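Local coordinates for protein glucose-1-phosphate uridylyltransferase (Sphingomonas elodea, PDB 2UX8) that binds glucose 1-phosphate and probably joins it with UTP to give UDP-glucose and diphosphate, at residues A17-A22 and Y50-A55; K37-L40 and R45-I48; M63-G68 and D76-A81. All blocks are in the same frame, centred on the assembly; numbering follows the deposited sequence.

Contact 1: A17-A22 and Y50-A55; sequences AVFPVA and YAVDEA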
ATOM      1  N   ALA C  17      13.205 -20.009   9.885  1.00 36.49           N
ATOM      2  CA  ALA C  17      11.864 -20.145  10.427  1.00 34.95           C
ATOM      3  C   ALA C  17      10.844 -19.630   9.415  1.00 34.53           C
ATOM      4  O   ALA C  17      11.072 -18.625   8.730  1.00 33.83           O
ATOM      5  CB  ALA C  17      11.747 -19.368  11.723  1.00 21.63           C
ATOM      6  N   VAL C  18       9.717 -20.329   9.321  1.00 29.36           N
ATOM      7  CA  VAL C  18       8.656 -19.950   8.399  1.00 28.67           C
ATOM      8  C   VAL C  18       7.448 -19.480   9.180  1.00 28.51           C
ATOM      9  O   VAL C  18       6.990 -20.163  10.089  1.00 28.62           O
ATOM     10  CB  VAL C  18       8.249 -21.129   7.508  1.00 39.86           C
ATOM     11  CG1 VAL C  18       7.054 -20.752   6.647  1.00 39.97           C
ATOM     12  CG2 VAL C  18       9.418 -21.530   6.643  1.00 38.64           C
ATOM     13  N   PHE C  19       6.930 -18.308   8.820  1.00 34.80           N
ATOM     14  CA  PHE C  19       5.774 -17.741   9.514  1.00 34.80           C
ATOM     15  C   PHE C  19       4.569 -17.619   8.607  1.00 35.67           C
ATOM     16  O   PHE C  19       4.543 -16.767   7.727  1.00 36.22           O
ATOM     17  CB  PHE C  19       6.097 -16.349  10.051  1.00 30.32           C
ATOM     18  CG  PHE C  19       7.303 -16.294  10.946  1.00 29.10           C
ATOM     19  CD1 PHE C  19       8.586 -16.436  10.428  1.00 30.86           C
ATOM     20  CD2 PHE C  19       7.157 -16.072  12.305  1.00 28.52           C
ATOM     21  CE1 PHE C  19       9.702 -16.348  11.256  1.00 30.82           C
ATOM     22  CE2 PHE C  19       8.266 -15.984  13.143  1.00 28.31           C
ATOM     23  CZ  PHE C  19       9.540 -16.120  12.620  1.00 29.16           C
ATOM     24  N   PRO C  20       3.555 -18.475   8.799  1.00 35.33           N
ATOM     25  CA  PRO C  20       2.354 -18.402   7.950  1.00 35.46           C
ATOM     26  C   PRO C  20       1.558 -17.180   8.388  1.00 35.55           C
ATOM     27  O   PRO C  20       0.955 -17.190   9.448  1.00 35.19           O
ATOM     28  CB  PRO C  20       1.610 -19.708   8.270  1.00 31.33           C
ATOM     29  CG  PRO C  20       2.694 -20.627   8.795  1.00 31.42           C
ATOM     30  CD  PRO C  20       3.532 -19.682   9.643  1.00 30.84           C
ATOM     31  N   VAL C  21       1.565 -16.126   7.584  1.00 39.75           N
ATOM     32  CA  VAL C  21       0.844 -14.905   7.930  1.00 41.01           C
ATOM     33  C   VAL C  21      -0.089 -14.444   6.814  1.00 43.36           C
ATOM     34  O   VAL C  21      -0.156 -13.260   6.513  1.00 43.95           O
ATOM     35  CB  VAL C  21       1.832 -13.739   8.236  1.00 23.16           C
ATOM     36  CG1 VAL C  21       2.590 -14.012   9.526  1.00 21.58           C
ATOM     37  CG2 VAL C  21       2.805 -13.560   7.074  1.00 20.49           C
ATOM     38  N   ALA C  22      -0.819 -15.362   6.199  1.00 39.28           N
ATOM     39  CA  ALA C  22      -1.702 -14.978   5.111  1.00 41.04           C
ATOM     40  C   ALA C  22      -3.175 -15.245   5.382  1.00 42.78           C
ATOM     41  O   ALA C  22      -3.972 -15.339   4.455  1.00 43.35           O
ATOM     42  CB  ALA C  22      -1.273 -15.680   3.841  1.00 33.70           C
ATOM     43  N   TYR C  50       6.204 -10.824  18.714  1.00 37.83           N
ATOM     44  CA  TYR C  50       6.510 -11.813  19.743  1.00 37.85           C
ATOM     45  C   TYR C  50       7.095 -13.064  19.124  1.00 38.22           C
ATOM     46  O   TYR C  50       8.087 -13.614  19.612  1.00 38.61           O
ATOM     47  CB  TYR C  50       5.265 -12.204  20.524  1.00 22.94           C
ATOM     48  CG  TYR C  50       4.840 -11.171  21.530  1.00 22.45           C
ATOM     49  CD1 TYR C  50       3.843 -10.247  21.222  1.00 20.93           C
ATOM     50  CD2 TYR C  50       5.451 -11.098  22.789  1.00 21.69           C
ATOM     51  CE1 TYR C  50       3.459  -9.273  22.131  1.00 20.47           C
ATOM     52  CE2 TYR C  50       5.071 -10.123  23.710  1.00 20.68           C
ATOM     53  CZ  TYR C  50       4.070  -9.212  23.366  1.00 21.58           C
ATOM     54  OH  TYR C  50       3.662  -8.231  24.236  1.00 22.39           O
ATOM     55  N   ALA C  51       6.471 -13.503  18.039  1.00 28.40           N
ATOM     56  CA  ALA C  51       6.891 -14.694  17.336  1.00 28.11           C
ATOM     57  C   ALA C  51       8.313 -14.619  16.782  1.00 28.14           C
ATOM     58  O   ALA C  51       9.070 -15.594  16.889  1.00 28.09           O
ATOM     59  CB  ALA C  51       5.909 -14.992  16.224  1.00 15.21           C
ATOM     60  N   VAL C  52       8.691 -13.486  16.187  1.00 22.50           N
ATOM     61  CA  VAL C  52      10.041 -13.395  15.647  1.00 23.01           C
ATOM     62  C   VAL C  52      11.057 -13.206  16.777  1.00 24.05           C
ATOM     63  O   VAL C  52      12.197 -13.630  16.661  1.00 24.71           O
ATOM     64  CB  VAL C  52      10.186 -12.264  14.587  1.00 24.94           C
ATOM     65  CG1 VAL C  52       9.128 -12.422  13.534  1.00 23.83           C
ATOM     66  CG2 VAL C  52      10.075 -10.917  15.219  1.00 26.30           C
ATOM     67  N   ASP C  53      10.642 -12.580  17.870  1.00 33.54           N
ATOM     68  CA  ASP C  53      11.539 -12.392  18.998  1.00 34.65           C
ATOM     69  C   ASP C  53      11.906 -13.769  19.492  1.00 35.57           C
ATOM     70  O   ASP C  53      13.063 -14.071  19.770  1.00 36.20           O
ATOM     71  CB  ASP C  53      10.842 -11.649  20.118  1.00 31.64           C
ATOM     72  CG  ASP C  53      10.605 -10.204  19.791  1.00 32.55           C
ATOM     73  OD1 ASP C  53      11.347  -9.637  18.950  1.00 31.30           O
ATOM     74  OD2 ASP C  53       9.680  -9.638  20.397  1.00 34.85           O
ATOM     75  N   GLU C  54      10.878 -14.595  19.592  1.00 34.65           N
ATOM     76  CA  GLU C  54      11.007 -15.958  20.031  1.00 34.85           C
ATOM     77  C   GLU C  54      12.033 -16.672  19.151  1.00 34.95           C
ATOM     78  O   GLU C  54      12.951 -17.330  19.650  1.00 36.21           O
ATOM     79  CB  GLU C  54       9.633 -16.621  19.938  1.00 35.08           C
ATOM     80  CG  GLU C  54       9.508 -17.928  20.667  1.00 36.31           C
ATOM     81  CD  GLU C  54       8.105 -18.458  20.626  1.00 36.64           C
ATOM     82  OE1 GLU C  54       7.182 -17.686  20.929  1.00 37.30           O
ATOM     83  OE2 GLU C  54       7.921 -19.644  20.296  1.00 39.99           O
ATOM     84  N   ALA C  55      11.893 -16.521  17.841  1.00 33.70           N
ATOM     85  CA  ALA C  55      12.806 -17.169  16.907  1.00 33.31           C
ATOM     86  C   ALA C  55      14.246 -16.689  17.051  1.00 33.19           C
ATOM     87  O   ALA C  55      15.186 -17.483  16.996  1.00 32.51           O
ATOM     88  CB  ALA C  55      12.329 -16.951  15.486  1.00 21.93           C
TER
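Phe19 reaches from its strand to the helix at Ala51, Val52 and Ala55, and its ring carries nearly all of the strand's share of the contact. The two backbones run almost antiparallel, at 169°, with their axes 10.3 Å apart at closest. From Phe19 CA the bond to CB heads for the helix; CG stands anti to the carbonyl carbon (chi1 -55°), which points the ring at the helix. CB and CG serve only as the stem. The touching begins at Phe19 CE2, which lies 3.7 Å from Val52 CG1, a methyl that also sits beside CZ. Phe19 CE2 is 4.0 Å from Ala51 CB. In the ring plane, beyond that edge, lies the carbonyl oxygen of Ala51, with 3.9 Å between Ala51 O and Phe19 CE2; this oxygen accepts the helical bond from Ala55 N, and at such a distance the C-H edge merely packs against it. At the tip, Phe19 CZ meets Ala55 CB at 4.1 Å, again edge-on. Two alanines one helical turn apart let the ring edge come close to the helix backbone, while the Phe19 and Val52 side chains cross at about a right angle. Met63 and Phe65, from strand 62-67, also touch the ring. The contact belongs to a beta-alpha-beta crossover of the GT-A fold: helix 47-57 packs on strand 16-21, which lies between the parallel strands 62-67 and 135-138.

Contact 2: K37-L40 and R45-I48; sequences KEML and RPLI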
ATOM      1  N   LYS C  37      -4.451  -9.760  11.044  1.00 33.34           N
ATOM      2  CA  LYS C  37      -4.697 -10.371  12.339  1.00 33.52           C
ATOM      3  C   LYS C  37      -3.384 -10.471  13.110  1.00 33.32           C
ATOM      4  O   LYS C  37      -3.336 -10.268  14.319  1.00 33.26           O
ATOM      5  CB  LYS C  37      -5.282 -11.760  12.089  1.00 49.29           C
ATOM      6  CG  LYS C  37      -5.160 -12.732  13.223  1.00 49.94           C
ATOM      7  CD  LYS C  37      -6.116 -12.398  14.335  1.00 50.14           C
ATOM      8  CE  LYS C  37      -6.104 -13.492  15.385  1.00 51.99           C
ATOM      9  NZ  LYS C  37      -6.542 -14.821  14.844  1.00 56.78           N
ATOM     10  N   GLU C  38      -2.318 -10.772  12.379  1.00 31.70           N
ATOM     11  CA  GLU C  38      -1.001 -10.929  12.965  1.00 32.01           C
ATOM     12  C   GLU C  38      -0.454  -9.638  13.553  1.00 30.18           C
ATOM     13  O   GLU C  38       0.563  -9.643  14.244  1.00 30.06           O
ATOM     14  CB  GLU C  38      -0.023 -11.470  11.914  1.00 50.19           C
ATOM     15  CG  GLU C  38      -0.415 -12.806  11.282  1.00 55.46           C
ATOM     16  CD  GLU C  38      -1.297 -12.656  10.045  1.00 60.91           C
ATOM     17  OE1 GLU C  38      -1.362 -11.545   9.491  1.00 62.74           O
ATOM     18  OE2 GLU C  38      -1.912 -13.653   9.609  1.00 64.38           O
ATOM     19  N   MET C  39      -1.126  -8.531  13.275  1.00 26.81           N
ATOM     20  CA  MET C  39      -0.689  -7.242  13.771  1.00 25.37           C
ATOM     21  C   MET C  39      -1.433  -6.809  15.023  1.00 25.26           C
ATOM     22  O   MET C  39      -1.112  -5.773  15.597  1.00 25.31           O
ATOM     23  CB  MET C  39      -0.854  -6.183  12.693  1.00 25.41           C
ATOM     24  CG  MET C  39       0.072  -6.334  11.527  1.00 23.46           C
ATOM     25  SD  MET C  39       1.756  -6.117  12.025  1.00 26.22           S
ATOM     26  CE  MET C  39       1.789  -4.391  12.358  1.00 19.35           C
ATOM     27  N   LEU C  40      -2.432  -7.580  15.445  1.00 18.12           N
ATOM     28  CA  LEU C  40      -3.156  -7.224  16.660  1.00 17.77           C
ATOM     29  C   LEU C  40      -2.136  -7.216  17.783  1.00 17.52           C
ATOM     30  O   LEU C  40      -1.270  -8.090  17.865  1.00 17.24           O
ATOM     31  CB  LEU C  40      -4.282  -8.213  16.966  1.00 23.51           C
ATOM     32  CG  LEU C  40      -5.459  -8.202  15.983  1.00 23.28           C
ATOM     33  CD1 LEU C  40      -6.617  -8.989  16.565  1.00 22.93           C
ATOM     34  CD2 LEU C  40      -5.897  -6.780  15.721  1.00 21.67           C
ATOM     35  N   ARG C  45       3.057  -4.774  21.487  1.00 34.78           N
ATOM     36  CA  ARG C  45       3.735  -5.408  20.370  1.00 33.91           C
ATOM     37  C   ARG C  45       2.742  -6.287  19.632  1.00 32.79           C
ATOM     38  O   ARG C  45       1.853  -6.883  20.240  1.00 33.37           O
ATOM     39  CB  ARG C  45       4.910  -6.292  20.817  1.00 31.38           C
ATOM     40  CG  ARG C  45       5.392  -6.075  22.222  1.00 34.39           C
ATOM     41  CD  ARG C  45       6.676  -6.832  22.466  1.00 36.41           C
ATOM     42  NE  ARG C  45       7.848  -6.028  22.151  1.00 37.89           N
ATOM     43  CZ  ARG C  45       8.926  -6.503  21.546  1.00 41.28           C
ATOM     44  NH1 ARG C  45       8.964  -7.766  21.192  1.00 45.56           N
ATOM     45  NH2 ARG C  45       9.972  -5.733  21.306  1.00 41.09           N
ATOM     46  N   PRO C  46       2.875  -6.374  18.304  1.00 31.64           N
ATOM     47  CA  PRO C  46       1.970  -7.206  17.511  1.00 31.50           C
ATOM     48  C   PRO C  46       2.362  -8.673  17.624  1.00 31.59           C
ATOM     49  O   PRO C  46       3.537  -8.987  17.818  1.00 32.19           O
ATOM     50  CB  PRO C  46       2.171  -6.674  16.099  1.00 20.91           C
ATOM     51  CG  PRO C  46       3.613  -6.233  16.106  1.00 18.78           C
ATOM     52  CD  PRO C  46       3.731  -5.546  17.435  1.00 19.71           C
ATOM     53  N   LEU C  47       1.384  -9.565  17.489  1.00 39.28           N
ATOM     54  CA  LEU C  47       1.620 -11.004  17.553  1.00 38.46           C
ATOM     55  C   LEU C  47       2.871 -11.500  16.815  1.00 39.40           C
ATOM     56  O   LEU C  47       3.628 -12.283  17.379  1.00 40.61           O
ATOM     57  CB  LEU C  47       0.384 -11.744  17.041  1.00 22.35           C
ATOM     58  CG  LEU C  47      -0.844 -11.622  17.946  1.00 19.54           C
ATOM     59  CD1 LEU C  47      -2.082 -12.076  17.210  1.00 15.42           C
ATOM     60  CD2 LEU C  47      -0.623 -12.449  19.201  1.00 17.94           C
ATOM     61  N   ILE C  48       3.107 -11.070  15.573  1.00 33.51           N
ATOM     62  CA  ILE C  48       4.311 -11.534  14.864  1.00 33.89           C
ATOM     63  C   ILE C  48       5.588 -11.079  15.535  1.00 33.83           C
ATOM     64  O   ILE C  48       6.600 -11.782  15.470  1.00 34.25           O
ATOM     65  CB  ILE C  48       4.439 -11.014  13.428  1.00 36.12           C
ATOM     66  CG1 ILE C  48       3.372  -9.975  13.169  1.00 37.64           C
ATOM     67  CG2 ILE C  48       4.454 -12.165  12.440  1.00 34.66           C
ATOM     68  CD1 ILE C  48       3.920  -8.793  12.433  1.00 40.50           C
TER
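Leu47 pushes its side chain into the curve formed by the 3-10 segment 37-39 and Leu40 after it, where Leu47 CD1 lies 3.6 Å from Lys37 O and CG rests near Leu40 O. The backbone seats it there. Leu47 N donates to Leu40 O (3.1 Å), nearly along the C=O axis, and Ile48 N donates to Glu38 O (3.2 Å) in the carbonyl plane; two carbonyls of segment 37-40 thereby take up amides at the start of the helix, just after Pro46 at the N-cap. The second bump is the flank of Pro46, whose CB rests against Met39 O at 3.4 Å. Met39 sets out away from the helix, but the bend at chi2 (-64°) brings Met39 SD back beside Pro46 CB and 3.5 Å from Ile48 CD1. Replacing Ile48 with alanine would remove the branch that meets Met39 SD and Glu38 CB, and would probably leave a gap between them and the helix. Lys37 turns its amine to Asp141, and Pro46 also packs on Ala31 of a second subunit. Helix 72-77, through Leu74 and His77, and Val21 of strand 16-21 close around this start of helix 47-57.

Contact 3: M63-G68 and D76-A81; sequences MIFVTG and DHFDIA
Phe65, on an extended strand, and Phe78, in the loop that follows helix 72-77, bridge backbones that stand well apart, Phe65 CA being 11.2 Å from Phe78 CA. Both side chains leave the backbone towards the partner, and in each residue CG is anti to the carbonyl carbon (chi1 -72° for Phe65, -65° for Phe78), which projects the two rings towards each other. They meet as an offset edge-to-face pair, with centroids 5.4 Å apart and planes at 88°. Phe65 supplies the edge: its CE2 is 3.7 Å from Phe78 CE1, and its CZ lies 3.8 Å from the same atom. Phe78 CE1 sits in the plane of the Phe65 ring, just beyond that edge. The approach is displaced towards Phe78 CE1, well off the centre of the Phe78 ring. The opposite face of Phe78 is taken by its own chain neighbour, with His77 CD2 3.5 Å above the ring plane and over its centre; His77 is in turn held through NE2 by Gln49. Residues around Phe78 meet other subunits: Asp76 and Asp79 form salt bridges to Arg112 of the third, and Lys33 of the second bonds to the carbonyls of His77 and Asp79. Within the chain, Phe78 fits among helix 47-57, at Ile48 and Val52, and strand 108-112, at Ile108, while Phe65 also meets Tyr110 of that strand.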
ATOM      1  N   MET C  63      14.141 -15.212   8.803  1.00 33.04           N
ATOM      2  CA  MET C  63      12.689 -15.282   8.921  1.00 31.82           C
ATOM      3  C   MET C  63      12.099 -15.239   7.521  1.00 31.35           C
ATOM      4  O   MET C  63      12.453 -14.371   6.719  1.00 31.21           O
ATOM      5  CB  MET C  63      12.152 -14.083   9.688  1.00 40.10           C
ATOM      6  CG  MET C  63      12.968 -13.724  10.875  1.00 39.72           C
ATOM      7  SD  MET C  63      13.076 -15.115  11.978  1.00 38.30           S
ATOM      8  CE  MET C  63      12.501 -14.394  13.406  1.00 38.73           C
ATOM      9  N   ILE C  64      11.221 -16.178   7.200  1.00 32.13           N
ATOM     10  CA  ILE C  64      10.605 -16.137   5.889  1.00 31.29           C
ATOM     11  C   ILE C  64       9.099 -16.116   6.089  1.00 30.31           C
ATOM     12  O   ILE C  64       8.498 -17.058   6.591  1.00 30.36           O
ATOM     13  CB  ILE C  64      11.118 -17.291   4.949  1.00 49.04           C
ATOM     14  CG1 ILE C  64       9.972 -18.170   4.489  1.00 50.47           C
ATOM     15  CG2 ILE C  64      12.216 -18.094   5.621  1.00 49.49           C
ATOM     16  CD1 ILE C  64       9.455 -17.791   3.130  1.00 52.87           C
ATOM     17  N   PHE C  65       8.517 -14.969   5.749  1.00 35.37           N
ATOM     18  CA  PHE C  65       7.078 -14.721   5.870  1.00 34.82           C
ATOM     19  C   PHE C  65       6.348 -15.117   4.601  1.00 34.93           C
ATOM     20  O   PHE C  65       6.713 -14.674   3.516  1.00 34.39           O
ATOM     21  CB  PHE C  65       6.779 -13.225   6.084  1.00 30.46           C
ATOM     22  CG  PHE C  65       7.142 -12.691   7.439  1.00 30.89           C
ATOM     23  CD1 PHE C  65       8.000 -13.380   8.290  1.00 30.38           C
ATOM     24  CD2 PHE C  65       6.656 -11.452   7.848  1.00 30.52           C
ATOM     25  CE1 PHE C  65       8.370 -12.838   9.519  1.00 25.71           C
ATOM     26  CE2 PHE C  65       7.031 -10.907   9.085  1.00 27.57           C
ATOM     27  CZ  PHE C  65       7.886 -11.604   9.912  1.00 26.32           C
ATOM     28  N   VAL C  66       5.324 -15.950   4.728  1.00 26.69           N
ATOM     29  CA  VAL C  66       4.522 -16.306   3.566  1.00 27.68           C
ATOM     30  C   VAL C  66       3.219 -15.533   3.802  1.00 28.92           C
ATOM     31  O   VAL C  66       2.391 -15.914   4.630  1.00 29.20           O
ATOM     32  CB  VAL C  66       4.341 -17.856   3.442  1.00 25.65           C
ATOM     33  CG1 VAL C  66       4.775 -18.517   4.690  1.00 26.40           C
ATOM     34  CG2 VAL C  66       2.916 -18.216   3.089  1.00 24.30           C
ATOM     35  N   THR C  67       3.090 -14.411   3.087  1.00 34.77           N
ATOM     36  CA  THR C  67       1.960 -13.489   3.217  1.00 36.52           C
ATOM     37  C   THR C  67       0.796 -13.564   2.258  1.00 37.21           C
ATOM     38  O   THR C  67       0.767 -14.341   1.305  1.00 36.80           O
ATOM     39  CB  THR C  67       2.418 -12.034   3.149  1.00 46.51           C
ATOM     40  OG1 THR C  67       3.525 -11.936   2.248  1.00 49.54           O
ATOM     41  CG2 THR C  67       2.800 -11.517   4.510  1.00 48.04           C
ATOM     42  N   GLY C  68      -0.163 -12.691   2.539  1.00 48.61           N
ATOM     43  CA  GLY C  68      -1.363 -12.579   1.742  1.00 49.14           C
ATOM     44  C   GLY C  68      -1.425 -11.237   1.042  1.00 50.36           C
ATOM     45  O   GLY C  68      -0.423 -10.515   0.929  1.00 49.88           O
ATOM     46  N   ASP C  76       6.182  -3.368   6.561  1.00 53.79           N
ATOM     47  CA  ASP C  76       6.685  -2.093   7.030  1.00 53.05           C
ATOM     48  C   ASP C  76       7.152  -2.156   8.470  1.00 52.36           C
ATOM     49  O   ASP C  76       8.123  -1.495   8.850  1.00 52.97           O
ATOM     50  CB  ASP C  76       5.609  -1.029   6.883  1.00 45.26           C
ATOM     51  CG  ASP C  76       5.216  -0.809   5.445  1.00 45.17           C
ATOM     52  OD1 ASP C  76       6.100  -0.919   4.575  1.00 45.63           O
ATOM     53  OD2 ASP C  76       4.035  -0.516   5.179  1.00 45.77           O
ATOM     54  N   HIS C  77       6.461  -2.961   9.265  1.00 33.98           N
ATOM     55  CA  HIS C  77       6.803  -3.101  10.664  1.00 31.90           C
ATOM     56  C   HIS C  77       8.252  -3.538  10.884  1.00 31.66           C
ATOM     57  O   HIS C  77       8.872  -3.142  11.867  1.00 31.61           O
ATOM     58  CB  HIS C  77       5.871  -4.105  11.335  1.00 34.34           C
ATOM     59  CG  HIS C  77       6.159  -4.299  12.787  1.00 31.42           C
ATOM     60  ND1 HIS C  77       5.692  -3.440  13.759  1.00 31.02           N
ATOM     61  CD2 HIS C  77       6.924  -5.215  13.428  1.00 27.95           C
ATOM     62  CE1 HIS C  77       6.156  -3.818  14.937  1.00 27.62           C
ATOM     63  NE2 HIS C  77       6.907  -4.890  14.763  1.00 26.94           N
ATOM     64  N   PHE C  78       8.789  -4.346   9.974  1.00 40.76           N
ATOM     65  CA  PHE C  78      10.151  -4.833  10.131  1.00 40.36           C
ATOM     66  C   PHE C  78      11.171  -4.123   9.267  1.00 41.09           C
ATOM     67  O   PHE C  78      12.210  -4.681   8.928  1.00 41.74           O
ATOM     68  CB  PHE C  78      10.214  -6.339   9.869  1.00 29.69           C
ATOM     69  CG  PHE C  78       9.461  -7.159  10.874  1.00 28.78           C
ATOM     70  CD1 PHE C  78       8.129  -7.492  10.668  1.00 27.95           C
ATOM     71  CD2 PHE C  78      10.079  -7.576  12.051  1.00 26.94           C
ATOM     72  CE1 PHE C  78       7.413  -8.230  11.622  1.00 25.58           C
ATOM     73  CE2 PHE C  78       9.379  -8.309  13.009  1.00 25.23           C
ATOM     74  CZ  PHE C  78       8.041  -8.638  12.794  1.00 26.34           C
ATOM     75  N   ASP C  79      10.881  -2.883   8.917  1.00 32.45           N
ATOM     76  CA  ASP C  79      11.797  -2.103   8.104  1.00 32.22           C
ATOM     77  C   ASP C  79      12.018  -0.798   8.871  1.00 31.68           C
ATOM     78  O   ASP C  79      11.427  -0.585   9.926  1.00 31.04           O
ATOM     79  CB  ASP C  79      11.153  -1.849   6.731  1.00 48.91           C
ATOM     80  CG  ASP C  79      12.164  -1.450   5.668  1.00 50.94           C
ATOM     81  OD1 ASP C  79      13.381  -1.459   5.953  1.00 51.70           O
ATOM     82  OD2 ASP C  79      11.738  -1.132   4.539  1.00 51.66           O
ATOM     83  N   ILE C  80      12.873   0.070   8.363  1.00 50.59           N
ATOM     84  CA  ILE C  80      13.102   1.336   9.032  1.00 51.06           C
ATOM     85  C   ILE C  80      11.888   2.240   8.841  1.00 50.99           C
ATOM     86  O   ILE C  80      11.404   2.419   7.723  1.00 51.40           O
ATOM     87  CB  ILE C  80      14.339   2.019   8.463  1.00 44.95           C
ATOM     88  CG1 ILE C  80      15.559   1.140   8.741  1.00 45.52           C
ATOM     89  CG2 ILE C  80      14.478   3.409   9.044  1.00 44.87           C
ATOM     90  CD1 ILE C  80      16.842   1.664   8.167  1.00 47.70           C
ATOM     91  N   ALA C  81      11.382   2.781   9.942  1.00 30.48           N
ATOM     92  CA  ALA C  81      10.238   3.681   9.905  1.00 30.40           C
ATOM     93  C   ALA C  81      10.866   5.065   9.833  1.00 31.41           C
ATOM     94  O   ALA C  81      10.952   5.793  10.828  1.00 31.38           O
ATOM     95  CB  ALA C  81       9.419   3.527  11.167  1.00 23.43           C
TER

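Helix 47-57 ties the three together. Its start makes contact 2, its middle makes contact 1, and Ile48 CD1 of contact 2 lies 3.6 Å from Phe78 CE1 of contact 3. Contacts 1 and 3 share the sheet: strands 16-21 and 62-67 are parallel neighbours, Ala17 O probably accepting from Ile64 N at 2.9 Å, and the rings of Phe19 and Phe65 join the two. Along the chain, contact 2 nests inside the loop closed by contact 1. Towards the glucose 1-phosphate pocket, the side chain of Lys37 is about 9 Å from the ligand and that of Ala51 about 13 Å; contact 3 lies away from the site, but it and contact 2 both touch the second subunit.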